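Local coordinates for modulator of the activity of Ets CG15085-PA (Drosophila melanogaster, PDB 1SV0), which binds the SAM domain of the Ets-family repressor Yan through its own SAM domain, and probably relieves repression by breaking up Yan polymers, at residues R16-V19 / W20-L23; P43-G46 / K47-C50. One frame throughout, in Å; residues are numbered along the deposited sequence.

Interactions 1 and 2 follow each other along the chain, with their centres about 9 Å apart, and they touch inside the SAM domain. Interaction 1 is the first two turns of helix 16-30; interaction 2 is the entry into helix 46-51. V19 joins them: its CG2 sits 3.3 Å from M44 O and 3.5 Å from N45 C, over the backbone that leads to the N-cap. Beside it the chain of R16 runs along the same backbone, CD 3.5 Å from M44 N. Both contacts also reach the partner protein: R16 N is hydrogen-bonded to D30, and K47 NZ forms a salt bridge with E28, both of the chain of Ets DNA-binding protein pokkuri, so they form neighbouring parts of one heterodimer surface.

Interaction 1: residues R16-V19 / W20-L23; sequences RADV and WKWL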
loop_
_atom_site.group_PDB
_atom_site.type_symbol
_atom_site.label_atom_id
_atom_site.label_comp_id
_atom_site.label_asym_id
_atom_site.label_seq_id
_atom_site.Cartn_x
_atom_site.Cartn_y
_atom_site.Cartn_z
ATOM N N ARG C 16 3.724 7.709 -5.509
ATOM C CA ARG C 16 2.371 8.036 -5.077
ATOM C C ARG C 16 1.798 9.031 -6.078
ATOM O O ARG C 16 0.622 8.950 -6.447
ATOM C CB ARG C 16 2.383 8.644 -3.671
ATOM C CG ARG C 16 0.999 8.989 -3.141
ATOM C CD ARG C 16 1.059 9.279 -1.654
ATOM N NE ARG C 16 1.698 10.552 -1.375
ATOM C CZ ARG C 16 2.147 10.909 -0.180
ATOM N NH1 ARG C 16 2.029 10.080 0.853
ATOM N NH2 ARG C 16 2.711 12.096 -0.018
ATOM N N ALA C 17 2.642 9.958 -6.531
ATOM C CA ALA C 17 2.226 10.965 -7.508
ATOM C C ALA C 17 1.651 10.304 -8.767
ATOM O O ALA C 17 0.626 10.745 -9.288
ATOM C CB ALA C 17 3.403 11.860 -7.882
ATOM N N ASP C 18 2.321 9.263 -9.257
ATOM C CA ASP C 18 1.848 8.541 -10.439
ATOM C C ASP C 18 0.502 7.875 -10.139
ATOM O O ASP C 18 -0.429 7.936 -10.943
ATOM C CB ASP C 18 2.872 7.483 -10.878
ATOM C CG ASP C 18 4.177 8.098 -11.363
ATOM O OD1 ASP C 18 4.125 9.163 -12.029
ATOM O OD2 ASP C 18 5.250 7.516 -11.086
ATOM N N VAL C 19 0.402 7.232 -8.981
ATOM C CA VAL C 19 -0.848 6.591 -8.587
ATOM C C VAL C 19 -2.017 7.589 -8.659
ATOM O O VAL C 19 -3.090 7.276 -9.184
ATOM C CB VAL C 19 -0.758 6.038 -7.150
ATOM C CG1 VAL C 19 -2.147 5.637 -6.658
ATOM C CG2 VAL C 19 0.184 4.835 -7.118
ATOM N N TRP C 20 -1.801 8.784 -8.123
ATOM C CA TRP C 20 -2.830 9.823 -8.114
ATOM C C TRP C 20 -3.215 10.276 -9.517
ATOM O O TRP C 20 -4.394 10.471 -9.807
ATOM C CB TRP C 20 -2.355 11.014 -7.276
ATOM C CG TRP C 20 -2.459 10.763 -5.806
ATOM C CD1 TRP C 20 -2.336 9.557 -5.162
ATOM C CD2 TRP C 20 -2.710 11.736 -4.788
ATOM N NE1 TRP C 20 -2.498 9.726 -3.802
ATOM C CE2 TRP C 20 -2.727 11.052 -3.547
ATOM C CE3 TRP C 20 -2.928 13.121 -4.802
ATOM C CZ2 TRP C 20 -2.956 11.710 -2.332
ATOM C CZ3 TRP C 20 -3.157 13.774 -3.591
ATOM C CH2 TRP C 20 -3.170 13.065 -2.375
ATOM N N LYS C 21 -2.221 10.448 -10.383
ATOM C CA LYS C 21 -2.491 10.846 -11.757
ATOM C C LYS C 21 -3.293 9.749 -12.464
ATOM O O LYS C 21 -4.221 10.045 -13.226
ATOM C CB LYS C 21 -1.173 11.145 -12.488
ATOM C CG LYS C 21 -0.700 12.584 -12.251
ATOM C CD LYS C 21 0.805 12.752 -12.327
ATOM C CE LYS C 21 1.441 12.069 -13.521
ATOM N NZ LYS C 21 2.934 12.209 -13.462
ATOM N N TRP C 22 -2.943 8.490 -12.204
ATOM C CA TRP C 22 -3.663 7.349 -12.787
ATOM C C TRP C 22 -5.114 7.333 -12.299
ATOM O O TRP C 22 -6.032 7.018 -13.056
ATOM C CB TRP C 22 -2.986 6.029 -12.387
ATOM C CG TRP C 22 -3.824 4.797 -12.632
ATOM C CD1 TRP C 22 -4.182 4.262 -13.853
ATOM C CD2 TRP C 22 -4.396 3.937 -11.637
ATOM N NE1 TRP C 22 -4.932 3.129 -13.668
ATOM C CE2 TRP C 22 -5.079 2.902 -12.323
ATOM C CE3 TRP C 22 -4.395 3.935 -10.232
ATOM C CZ2 TRP C 22 -5.758 1.870 -11.645
ATOM C CZ3 TRP C 22 -5.071 2.903 -9.553
ATOM C CH2 TRP C 22 -5.741 1.887 -10.268
ATOM N N LEU C 23 -5.319 7.664 -11.026
ATOM C CA LEU C 23 -6.668 7.676 -10.461
ATOM C C LEU C 23 -7.509 8.765 -11.121
ATOM O O LEU C 23 -8.679 8.550 -11.446
ATOM C CB LEU C 23 -6.612 7.903 -8.946
ATOM C CG LEU C 23 -6.144 6.705 -8.112
ATOM C CD1 LEU C 23 -5.921 7.137 -6.655
ATOM C CD2 LEU C 23 -7.198 5.599 -8.187
HETATM O O HOH W 1 4.875 11.347 -11.046
#
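R16 with W20 and D18 with K21 make a local contact along the first two turns of helix 16-30, the opening helix of the five-helix SAM domain, which mixes main-chain helix bonds with side chains lying alongside each other about one turn apart. Four i to i+4 bonds hold the turn; the one from W20 N to R16 O is 3.0 Å long and that from W22 N to D18 O 2.9 Å. With CG anti to the backbone N (chi1 -179°), the chain of R16 runs beside the indole, and R16 CG comes 3.6 Å from W20 NE1. The guanidinium plane is turned 37° from the ring. W20 NE1 itself is spent on F42 O, which ties this side of the helix to the loop ahead of interaction 2. On the buried side V19 and L23 point the same way, V19 CG1 4.1 Å from L23 CD1, and L23 goes on to L38 and L68. The W22 ring packs on L68 and R75 of helix 65-80, its NE1 hydrogen-bonded to D71 OD1. D18 OD2 accepts from T15 N, just ahead of the helix, while its other oxygen faces K21. A bend at chi3 (46°) helps bring the ammonium round to a long salt bridge, K21 NZ to D18 OD1 3.6 Å, and a water bridges the pair, donating to D18 OD1 and accepting from K21 NZ.

Interaction 2: residues P43-G46 / K47-C50; sequences PMNG and KALC
N45 has chi1 at 66°, which sets CG between the backbone N and the carbonyl carbon, and with chi2 near 10° the amide oxygen is turned back over the first turn of helix 46-51. There N45 OD1 takes the N-H of A48 at 3.1 Å, a fairly straight bond (159° at the hydrogen) that arrives nearly end-on to the amide C=O. M44, one residue earlier, has the same kind of first torsion, but its chain runs over the methyl of A48: M44 CB rests on A48 CB at 3.5 Å, and with chi2 extended M44 SD lies 3.8 Å from L49 CD1, the two chains crossing at about a right angle. The methyl of A48 is thus covered by CB, CG and SD of M44. This is an N-cap, with N45 just ahead of the helix that follows the loop after helix 37-40 in the SAM fold. The main chain takes over at once: L49 N donates to N45 O at 3.2 Å, in the plane of that carbonyl, A48 N makes a weak second bond to the same oxygen, and C50 N reaches G46 O at 3.0 Å. Of the two bonds from A48 N, the one to the side chain of N45 is the straighter. The nitrogen of the amide serves the partner protein: N45 ND2 bonds to E28 O of the chain of Ets DNA-binding protein pokkuri. K47, extended beyond CG, sends NZ to the carboxylate of that same E28, while its CB stays 3.4 Å from N45 OD1. Inward, L49 packs on V19 and W22 of helix 16-30 and on F72 of helix 65-80.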
loop_
_atom_site.group_PDB
_atom_site.type_symbol
_atom_site.label_atom_id
_atom_site.label_comp_id
_atom_site.label_asym_id
_atom_site.label_seq_id
_atom_site.Cartn_x
_atom_site.Cartn_y
_atom_site.Cartn_z
ATOM N N PRO C 43 -3.092 6.944 -0.490
ATOM C CA PRO C 43 -1.834 7.644 -0.225
ATOM C C PRO C 43 -0.675 6.633 -0.254
ATOM O O PRO C 43 -0.040 6.388 0.773
ATOM C CB PRO C 43 -2.063 8.219 1.173
ATOM C CG PRO C 43 -2.840 7.123 1.836
ATOM C CD PRO C 43 -3.848 6.724 0.758
ATOM N N MET C 44 -0.405 6.056 -1.425
ATOM C CA MET C 44 0.645 5.045 -1.565
ATOM C C MET C 44 1.141 4.960 -3.011
ATOM O O MET C 44 0.534 5.549 -3.907
ATOM C CB MET C 44 0.083 3.688 -1.145
ATOM C CG MET C 44 -1.146 3.293 -1.967
ATOM S SD MET C 44 -2.003 1.795 -1.418
ATOM C CE MET C 44 -3.018 2.472 -0.104
ATOM N N ASN C 45 2.219 4.208 -3.238
ATOM C CA ASN C 45 2.782 4.061 -4.585
ATOM C C ASN C 45 2.359 2.760 -5.272
ATOM O O ASN C 45 1.534 2.009 -4.750
ATOM C CB ASN C 45 4.320 4.157 -4.550
ATOM C CG ASN C 45 4.980 2.997 -3.802
ATOM O OD1 ASN C 45 4.337 2.012 -3.454
ATOM N ND2 ASN C 45 6.284 3.116 -3.567
ATOM N N GLY C 46 2.919 2.501 -6.452
ATOM C CA GLY C 46 2.571 1.295 -7.186
ATOM C C GLY C 46 2.893 -0.009 -6.459
ATOM O O GLY C 46 2.127 -0.974 -6.543
ATOM N N LYS C 47 4.017 -0.049 -5.749
ATOM C CA LYS C 47 4.403 -1.255 -5.011
ATOM C C LYS C 47 3.290 -1.656 -4.055
ATOM O O LYS C 47 2.966 -2.839 -3.924
ATOM C CB LYS C 47 5.683 -1.020 -4.208
ATOM C CG LYS C 47 6.971 -1.034 -5.023
ATOM C CD LYS C 47 8.156 -1.305 -4.099
ATOM C CE LYS C 47 9.407 -1.703 -4.871
ATOM N NZ LYS C 47 10.525 -2.067 -3.946
ATOM N N ALA C 48 2.712 -0.659 -3.390
ATOM C CA ALA C 48 1.624 -0.890 -2.447
ATOM C C ALA C 48 0.381 -1.392 -3.170
ATOM O O ALA C 48 -0.306 -2.294 -2.681
ATOM C CB ALA C 48 1.297 0.408 -1.678
ATOM N N LEU C 49 0.097 -0.811 -4.335
ATOM C CA LEU C 49 -1.079 -1.203 -5.114
ATOM C C LEU C 49 -1.018 -2.676 -5.524
ATOM O O LEU C 49 -2.044 -3.358 -5.563
ATOM C CB LEU C 49 -1.225 -0.295 -6.350
ATOM C CG LEU C 49 -2.472 0.599 -6.421
ATOM C CD1 LEU C 49 -2.723 1.285 -5.090
ATOM C CD2 LEU C 49 -2.299 1.632 -7.534
ATOM N N CYS C 50 0.185 -3.164 -5.815
ATOM C CA CYS C 50 0.376 -4.565 -6.198
ATOM C C CYS C 50 -0.116 -5.504 -5.105
ATOM O O CYS C 50 -0.571 -6.617 -5.380
ATOM C CB CYS C 50 1.855 -4.859 -6.451
ATOM S SG CYS C 50 2.522 -4.150 -7.951
#